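Local coordinates for hypothetical protein, IPT/TIG domain protein (Bacteroides ovatus, PDB 4HW6) that is of unknown function but probably binds carbohydrate as an auxiliary nutrient-binding protein, with an IPT/TIG domain joined to a six-bladed beta-propeller, at residues Y355-C360 against R368-E373; W324-G329 against G374-Y379. All coordinates share one frame; numbering follows the deposited sequence.

Contact 1 of 2, residues Y355-C360 against R368-E373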
ATOM      1  N   TYR A 355     -10.474   9.825  -3.938  1.00 16.70           N
ATOM      2  CA  TYR A 355      -9.306   9.239  -3.234  1.00 16.19           C
ATOM      3  C   TYR A 355      -9.261   9.563  -1.753  1.00 16.38           C
ATOM      4  O   TYR A 355      -9.586  10.674  -1.348  1.00 17.54           O
ATOM      5  CB  TYR A 355      -7.984   9.731  -3.846  1.00 15.86           C
ATOM      6  CG  TYR A 355      -7.791   9.257  -5.258  1.00 15.63           C
ATOM      7  CD1 TYR A 355      -8.336   9.961  -6.308  1.00 17.72           C
ATOM      8  CD2 TYR A 355      -7.104   8.080  -5.527  1.00 17.38           C
ATOM      9  CE1 TYR A 355      -8.203   9.519  -7.611  1.00 19.18           C
ATOM     10  CE2 TYR A 355      -6.976   7.611  -6.822  1.00 20.58           C
ATOM     11  CZ  TYR A 355      -7.510   8.352  -7.861  1.00 21.22           C
ATOM     12  OH  TYR A 355      -7.411   7.934  -9.171  1.00 26.42           O
ATOM     13  N   ASP A 356      -8.841   8.577  -0.957  1.00 14.81           N
ATOM     14  CA  ASP A 356      -8.373   8.819   0.381  1.00 15.11           C
ATOM     15  C   ASP A 356      -6.841   8.935   0.346  1.00 15.44           C
ATOM     16  O   ASP A 356      -6.194   8.433  -0.569  1.00 15.48           O
ATOM     17  CB  ASP A 356      -8.767   7.669   1.311  1.00 16.14           C
ATOM     18  CG  ASP A 356     -10.177   7.794   1.862  1.00 17.47           C
ATOM     19  OD1 ASP A 356     -10.675   8.917   2.072  1.00 18.60           O
ATOM     20  OD2 ASP A 356     -10.800   6.736   2.135  1.00 19.84           O
ATOM     21  N   PHE A 357      -6.275   9.597   1.347  1.00 14.28           N
ATOM     22  CA  PHE A 357      -4.834   9.786   1.475  1.00 13.65           C
ATOM     23  C   PHE A 357      -4.355   8.987   2.703  1.00 13.35           C
ATOM     24  O   PHE A 357      -4.617   9.374   3.852  1.00 14.02           O
ATOM     25  CB  PHE A 357      -4.510  11.275   1.615  1.00 13.77           C
ATOM     26  CG  PHE A 357      -3.032  11.596   1.532  1.00 12.36           C
ATOM     27  CD1 PHE A 357      -2.330  11.406   0.327  1.00 13.10           C
ATOM     28  CD2 PHE A 357      -2.355  12.127   2.625  1.00 12.96           C
ATOM     29  CE1 PHE A 357      -0.977  11.729   0.235  1.00 13.15           C
ATOM     30  CE2 PHE A 357      -1.014  12.452   2.526  1.00 11.98           C
ATOM     31  CZ  PHE A 357      -0.337  12.256   1.332  1.00 12.34           C
ATOM     32  N   TYR A 358      -3.665   7.871   2.454  1.00 13.51           N
ATOM     33  CA  TYR A 358      -3.106   7.032   3.526  1.00 13.35           C
ATOM     34  C   TYR A 358      -1.685   7.434   3.787  1.00 13.78           C
ATOM     35  O   TYR A 358      -0.885   7.555   2.859  1.00 13.83           O
ATOM     36  CB  TYR A 358      -3.130   5.549   3.139  1.00 13.40           C
ATOM     37  CG  TYR A 358      -4.508   4.951   3.141  1.00 14.74           C
ATOM     38  CD1 TYR A 358      -5.435   5.222   2.126  1.00 16.79           C
ATOM     39  CD2 TYR A 358      -4.877   4.060   4.139  1.00 14.98           C
ATOM     40  CE1 TYR A 358      -6.694   4.655   2.145  1.00 15.82           C
ATOM     41  CE2 TYR A 358      -6.140   3.519   4.191  1.00 16.12           C
ATOM     42  CZ  TYR A 358      -7.032   3.801   3.197  1.00 17.85           C
ATOM     43  OH  TYR A 358      -8.243   3.212   3.295  1.00 19.90           O
ATOM     44  N   PHE A 359      -1.349   7.651   5.050  1.00 12.06           N
ATOM     45  CA  PHE A 359      -0.013   8.032   5.403  1.00 11.81           C
ATOM     46  C   PHE A 359       0.499   7.373   6.656  1.00 13.63           C
ATOM     47  O   PHE A 359      -0.269   6.982   7.555  1.00 13.16           O
ATOM     48  CB  PHE A 359       0.131   9.567   5.509  1.00 11.85           C
ATOM     49  CG  PHE A 359      -0.684  10.201   6.608  1.00 11.69           C
ATOM     50  CD1 PHE A 359      -2.027  10.490   6.443  1.00 13.08           C
ATOM     51  CD2 PHE A 359      -0.096  10.530   7.821  1.00 11.76           C
ATOM     52  CE1 PHE A 359      -2.769  11.068   7.471  1.00 13.07           C
ATOM     53  CE2 PHE A 359      -0.829  11.121   8.838  1.00 11.75           C
ATOM     54  CZ  PHE A 359      -2.162  11.389   8.668  1.00 12.80           C
ATOM     55  N   CYS A 360       1.831   7.245   6.707  1.00 13.26           N
ATOM     56  CA  CYS A 360       2.484   6.722   7.893  1.00 12.76           C
ATOM     57  C   CYS A 360       2.762   7.861   8.877  1.00 13.05           C
ATOM     58  O   CYS A 360       3.349   8.871   8.512  1.00 14.55           O
ATOM     59  CB  CYS A 360       3.787   6.053   7.499  1.00 14.22           C
ATOM     60  SG  CYS A 360       3.459   4.499   6.647  1.00 17.83           S
ATOM     61  N   ARG A 368      -2.507   6.153   9.010  1.00 11.83           N
ATOM     62  CA  ARG A 368      -3.678   7.005   9.199  1.00 12.38           C
ATOM     63  C   ARG A 368      -4.251   7.361   7.845  1.00 12.27           C
ATOM     64  O   ARG A 368      -3.599   7.148   6.819  1.00 13.89           O
ATOM     65  CB  ARG A 368      -3.328   8.235  10.060  1.00 12.66           C
ATOM     66  CG  ARG A 368      -2.792   7.794  11.419  1.00 14.24           C
ATOM     67  CD  ARG A 368      -2.408   8.909  12.367  1.00 15.14           C
ATOM     68  NE  ARG A 368      -3.584   9.484  13.000  1.00 15.22           N
ATOM     69  CZ  ARG A 368      -3.523  10.570  13.761  1.00 15.79           C
ATOM     70  NH1 ARG A 368      -2.349  11.139  14.001  1.00 13.66           N
ATOM     71  NH2 ARG A 368      -4.603  11.073  14.306  1.00 15.92           N
ATOM     72  N   VAL A 369      -5.478   7.894   7.845  1.00 13.28           N
ATOM     73  CA  VAL A 369      -6.146   8.279   6.608  1.00 13.29           C
ATOM     74  C   VAL A 369      -6.639   9.688   6.742  1.00 14.83           C
ATOM     75  O   VAL A 369      -7.249  10.030   7.762  1.00 15.03           O
ATOM     76  CB  VAL A 369      -7.327   7.360   6.294  1.00 17.17           C
ATOM     77  CG1 VAL A 369      -7.902   7.698   4.924  1.00 17.09           C
ATOM     78  CG2 VAL A 369      -6.896   5.913   6.331  1.00 19.73           C
ATOM     79  N   LEU A 370      -6.369  10.499   5.719  1.00 13.87           N
ATOM     80  CA  LEU A 370      -6.942  11.838   5.585  1.00 14.12           C
ATOM     81  C   LEU A 370      -7.957  11.786   4.448  1.00 14.68           C
ATOM     82  O   LEU A 370      -7.608  11.474   3.305  1.00 15.20           O
ATOM     83  CB  LEU A 370      -5.822  12.839   5.282  1.00 14.73           C
ATOM     84  CG  LEU A 370      -6.249  14.288   4.978  1.00 14.19           C
ATOM     85  CD1 LEU A 370      -7.048  14.908   6.126  1.00 13.59           C
ATOM     86  CD2 LEU A 370      -4.999  15.104   4.685  1.00 13.83           C
ATOM     87  N   THR A 371      -9.209  12.089   4.758  1.00 13.61           N
ATOM     88  CA  THR A 371     -10.274  12.038   3.765  1.00 15.64           C
ATOM     89  C   THR A 371     -10.438  13.394   3.106  1.00 15.57           C
ATOM     90  O   THR A 371      -9.893  14.391   3.599  1.00 15.24           O
ATOM     91  CB  THR A 371     -11.595  11.604   4.400  1.00 17.02           C
ATOM     92  OG1 THR A 371     -12.074  12.652   5.272  1.00 17.39           O
ATOM     93  CG2 THR A 371     -11.386  10.329   5.202  1.00 18.45           C
ATOM     94  N   PRO A 372     -11.163  13.434   1.981  1.00 16.34           N
ATOM     95  CA  PRO A 372     -11.346  14.712   1.297  1.00 18.65           C
ATOM     96  C   PRO A 372     -12.060  15.787   2.117  1.00 19.08           C
ATOM     97  O   PRO A 372     -11.841  16.961   1.869  1.00 22.42           O
ATOM     98  CB  PRO A 372     -12.176  14.341   0.075  1.00 18.42           C
ATOM     99  CG  PRO A 372     -11.776  12.925  -0.205  1.00 17.63           C
ATOM    100  CD  PRO A 372     -11.630  12.297   1.159  1.00 16.54           C
ATOM    101  N   GLU A 373     -12.870  15.415   3.097  1.00 21.05           N
ATOM    102  CA  GLU A 373     -13.447  16.443   3.972  1.00 24.42           C
ATOM    103  C   GLU A 373     -12.448  17.003   4.987  1.00 23.02           C
ATOM    104  O   GLU A 373     -12.743  17.971   5.683  1.00 23.04           O
ATOM    105  CB  GLU A 373     -14.703  15.921   4.671  1.00 28.37           C
ATOM    106  CG  GLU A 373     -14.482  14.925   5.799  1.00 32.47           C
ATOM    107  CD  GLU A 373     -15.777  14.567   6.549  1.00 39.88           C
ATOM    108  OE1 GLU A 373     -16.751  15.334   6.464  1.00 43.37           O
ATOM    109  OE2 GLU A 373     -15.823  13.512   7.226  1.00 39.96           O
TER

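Contact 2 of 2, residues W324-G329 against G374-Y379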
ATOM      1  N   TRP A 324      -1.322  12.152  18.969  1.00 15.39           N
ATOM      2  CA  TRP A 324      -2.132  11.149  18.290  1.00 15.98           C
ATOM      3  C   TRP A 324      -3.581  11.429  18.654  1.00 15.69           C
ATOM      4  O   TRP A 324      -4.097  10.951  19.666  1.00 14.31           O
ATOM      5  CB  TRP A 324      -1.735   9.721  18.668  1.00 17.12           C
ATOM      6  CG  TRP A 324      -2.611   8.721  17.970  1.00 15.37           C
ATOM      7  CD1 TRP A 324      -2.668   8.476  16.655  1.00 15.84           C
ATOM      8  CD2 TRP A 324      -3.589   7.897  18.581  1.00 16.02           C
ATOM      9  NE1 TRP A 324      -3.605   7.520  16.384  1.00 15.39           N
ATOM     10  CE2 TRP A 324      -4.186   7.137  17.559  1.00 16.69           C
ATOM     11  CE3 TRP A 324      -4.012   7.713  19.906  1.00 17.51           C
ATOM     12  CZ2 TRP A 324      -5.201   6.217  17.807  1.00 19.69           C
ATOM     13  CZ3 TRP A 324      -5.011   6.785  20.158  1.00 22.31           C
ATOM     14  CH2 TRP A 324      -5.581   6.037  19.107  1.00 22.30           C
ATOM     15  N   VAL A 325      -4.231  12.259  17.843  1.00 14.08           N
ATOM     16  CA  VAL A 325      -5.611  12.634  18.062  1.00 14.63           C
ATOM     17  C   VAL A 325      -6.327  12.574  16.704  1.00 14.85           C
ATOM     18  O   VAL A 325      -6.005  13.326  15.774  1.00 13.98           O
ATOM     19  CB  VAL A 325      -5.748  14.042  18.684  1.00 17.14           C
ATOM     20  CG1 VAL A 325      -7.217  14.399  18.846  1.00 18.97           C
ATOM     21  CG2 VAL A 325      -5.009  14.134  20.022  1.00 18.87           C
ATOM     22  N   ASP A 326      -7.265  11.637  16.581  1.00 16.54           N
ATOM     23  CA  ASP A 326      -8.110  11.592  15.385  1.00 16.48           C
ATOM     24  C   ASP A 326      -9.153  12.701  15.474  1.00 17.73           C
ATOM     25  O   ASP A 326      -9.551  13.117  16.575  1.00 17.36           O
ATOM     26  CB  ASP A 326      -8.770  10.225  15.212  1.00 18.28           C
ATOM     27  CG  ASP A 326      -7.779   9.113  14.855  1.00 19.28           C
ATOM     28  OD1 ASP A 326      -6.726   9.373  14.278  1.00 18.99           O
ATOM     29  OD2 ASP A 326      -8.093   7.941  15.119  1.00 27.75           O
ATOM     30  N   GLY A 327      -9.612  13.189  14.324  1.00 17.43           N
ATOM     31  CA  GLY A 327     -10.674  14.178  14.308  1.00 19.23           C
ATOM     32  C   GLY A 327     -10.666  14.976  13.023  1.00 17.19           C
ATOM     33  O   GLY A 327     -10.088  14.564  12.010  1.00 16.35           O
HETATM   34  N   MSE A 328     -11.305  16.135  13.076  1.00 17.49           N
HETATM   35  CA  MSE A 328     -11.609  16.888  11.881  1.00 17.03           C
HETATM   36  C   MSE A 328     -10.540  17.952  11.700  1.00 16.64           C
HETATM   37  O   MSE A 328     -10.344  18.783  12.581  1.00 15.29           O
HETATM   38  CB  MSE A 328     -12.987  17.535  12.010  1.00 19.05           C
HETATM   39  CG  MSE A 328     -13.387  18.288  10.805  1.00 21.69           C
HETATM   40 SE   MSE A 328     -13.582  17.086   9.223  0.75 24.92          SE
HETATM   41  CE  MSE A 328     -14.579  15.958  10.005  1.00 15.46           C
ATOM     42  N   GLY A 329      -9.855  17.910  10.563  1.00 14.41           N
ATOM     43  CA  GLY A 329      -8.925  18.963  10.174  1.00 14.66           C
ATOM     44  C   GLY A 329      -7.925  19.360  11.249  1.00 14.05           C
ATOM     45  O   GLY A 329      -7.178  18.531  11.761  1.00 13.05           O
ATOM     46  N   GLY A 374     -11.258  16.408   5.067  1.00 19.06           N
ATOM     47  CA  GLY A 374     -10.295  16.780   6.061  1.00 18.23           C
ATOM     48  C   GLY A 374     -10.320  15.975   7.352  1.00 16.59           C
ATOM     49  O   GLY A 374      -9.653  16.347   8.317  1.00 18.48           O
ATOM     50  N   ARG A 375     -10.995  14.845   7.378  1.00 15.81           N
ATOM     51  CA  ARG A 375     -11.038  14.038   8.601  1.00 14.67           C
ATOM     52  C   ARG A 375      -9.860  13.091   8.665  1.00 14.35           C
ATOM     53  O   ARG A 375      -9.501  12.498   7.662  1.00 14.75           O
ATOM     54  CB  ARG A 375     -12.325  13.239   8.707  1.00 17.16           C
ATOM     55  CG  ARG A 375     -12.425  12.474  10.026  1.00 19.10           C
ATOM     56  CD  ARG A 375     -13.790  11.853  10.283  1.00 25.24           C
ATOM     57  NE  ARG A 375     -14.813  12.839  10.642  1.00 32.74           N
ATOM     58  CZ  ARG A 375     -14.943  13.452  11.833  1.00 37.21           C
ATOM     59  NH1 ARG A 375     -14.107  13.232  12.852  1.00 32.59           N
ATOM     60  NH2 ARG A 375     -15.926  14.326  11.995  1.00 40.78           N
ATOM     61  N   VAL A 376      -9.250  12.983   9.841  1.00 14.04           N
ATOM     62  CA  VAL A 376      -8.111  12.100  10.063  1.00 13.83           C
ATOM     63  C   VAL A 376      -8.580  10.961  10.933  1.00 14.50           C
ATOM     64  O   VAL A 376      -9.116  11.207  12.017  1.00 15.11           O
ATOM     65  CB  VAL A 376      -6.957  12.806  10.793  1.00 13.78           C
ATOM     66  CG1 VAL A 376      -5.829  11.801  11.053  1.00 13.18           C
ATOM     67  CG2 VAL A 376      -6.464  14.000   9.979  1.00 13.87           C
ATOM     68  N   THR A 377      -8.403   9.722  10.461  1.00 14.78           N
ATOM     69  CA  THR A 377      -8.753   8.533  11.256  1.00 16.69           C
ATOM     70  C   THR A 377      -7.545   7.597  11.261  1.00 15.83           C
ATOM     71  O   THR A 377      -6.684   7.709  10.394  1.00 17.85           O
ATOM     72  CB  THR A 377      -9.964   7.801  10.669  1.00 20.79           C
ATOM     73  OG1 THR A 377      -9.643   7.405   9.330  1.00 25.75           O
ATOM     74  CG2 THR A 377     -11.210   8.704  10.688  1.00 20.30           C
ATOM     75  N   THR A 378      -7.435   6.748  12.265  1.00 15.11           N
ATOM     76  CA  THR A 378      -6.332   5.797  12.340  1.00 14.61           C
ATOM     77  C   THR A 378      -6.736   4.459  11.697  1.00 16.39           C
ATOM     78  O   THR A 378      -7.756   3.892  12.037  1.00 16.74           O
ATOM     79  CB  THR A 378      -5.850   5.655  13.789  1.00 16.19           C
ATOM     80  OG1 THR A 378      -5.345   6.941  14.209  1.00 16.18           O
ATOM     81  CG2 THR A 378      -4.719   4.587  13.894  1.00 16.32           C
ATOM     82  N   TYR A 379      -5.971   4.015  10.711  1.00 13.88           N
ATOM     83  CA  TYR A 379      -6.272   2.778  10.001  1.00 14.90           C
ATOM     84  C   TYR A 379      -5.654   1.540  10.656  1.00 14.43           C
ATOM     85  O   TYR A 379      -6.333   0.496  10.753  1.00 14.95           O
ATOM     86  CB  TYR A 379      -5.783   2.911   8.568  1.00 15.35           C
ATOM     87  CG  TYR A 379      -6.015   1.754   7.623  1.00 15.35           C
ATOM     88  CD1 TYR A 379      -7.312   1.285   7.313  1.00 18.40           C
ATOM     89  CD2 TYR A 379      -4.945   1.160   6.983  1.00 17.92           C
ATOM     90  CE1 TYR A 379      -7.501   0.250   6.398  1.00 19.65           C
ATOM     91  CE2 TYR A 379      -5.125   0.129   6.077  1.00 17.37           C
ATOM     92  CZ  TYR A 379      -6.385  -0.331   5.796  1.00 20.36           C
ATOM     93  OH  TYR A 379      -6.514  -1.358   4.888  1.00 22.82           O
TER
HETATM   94  O   HOH W   1      -9.895   6.343  13.895  1.00 35.43           O

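Contact 1 of 2, residues Y355-C360 against R368-E373
Strands 355-360 and 368-370 run antiparallel, with axes 4.7 Å apart at closest approach and four backbone hydrogen bonds that join F357 to L370 and F359 to R368; the bond from L370 N to F357 O is nearly straight at 172°. Between these two pairs lies the non-hydrogen-bonded pair Y358 and V369, whose side chains share one face of the sheet. Methyl CG2 of V369 sits over the Y358 ring, 3.3 Å from CE2 and offset toward the rim, a CH-pi contact for which a branched residue is well shaped. The other methyl, CG1, lies 3.7 Å from CB of D356, whose carboxylate is hydrogen-bonded to Y348 and N345. On the face of F357, F359, R368 and L370, F359 takes the crowded first torsion (chi1 64°), CG between N and C. This brings its ring alongside the R368 side chain, so that CB of R368 lies over one ring face, 3.6 Å from CZ of F359. Past the end of the second strand, CG of P372 comes to 3.3 Å from Y355 O. The hairpin lies inside a five-stranded sheet, between strands 337-344 and 375-380, while F357 and L370 reach strand 286-291 of another sheet.

Contact 2 of 2, residues W324-G329 against G374-Y379
W324 turns the edge of its indole to T378, with NE1 2.8 Å from the hydroxyl OG1. The bond is somewhat bent (142° at the hydrogen), with OG1 22° out of the ring plane. The same hydroxyl donates to D326 OD1, also at 2.8 Å, on the syn lone pair. Threonine suits this place because its one hydroxyl accepts from the indole and donates to the carboxylate. D326 OD1 is also the salt-bridge partner of R368, so the arginine would probably favour the ionised acid. OD2 makes a weak bond to T378 N and accepts a second one from a water, which in turn accepts from T378 N. An alanine in place of W324 would remove the N-H donor to T378 and the indole edge that meets it, and would probably loosen the hold on the hydroxyl's orientation.

Further along, G327 and V376 pair through two backbone bonds, the one from V376 N to G327 O being almost straight (176°) at 2.8 Å. G327 has backbone angles at which a side chain would collide with the preceding carbonyl oxygen, so glycine fits. The same clash would arise at G374, whose O accepts from G329 N at 2.7 Å, with the donor above the carbonyl plane. The selenomethionine M328 bends at chi2 and chi3 to lay CE over one face of the R375 guanidinium, 2.9 Å from NH2, a tight approach.

Strand 327-328 is thereby added antiparallel to strand 375-380 as an edge strand of a five-stranded antiparallel sheet, consistent with one blade of the six-bladed beta-propeller.

Followed from the N terminus, the chain builds its earlier sheets before it reaches 324-329, then passes through strand 337-344 to 355-360, turns, and returns as 368-373. Contact 1 closes this short hairpin, with seven residues between its segments. The chain runs straight on into 374-379, where contact 2 closes a much longer loop of 44 intervening residues; contact 1 is nested inside it. Their centres are 9 Å apart, and they touch through neighbouring strands 366-370 and 375-380, where V369 N probably bonds to T377 O; the D326-R368 ion pair also crosses from one contact to the other. Together they tie the inner hairpin to the edge strand 327-328 of one sheet.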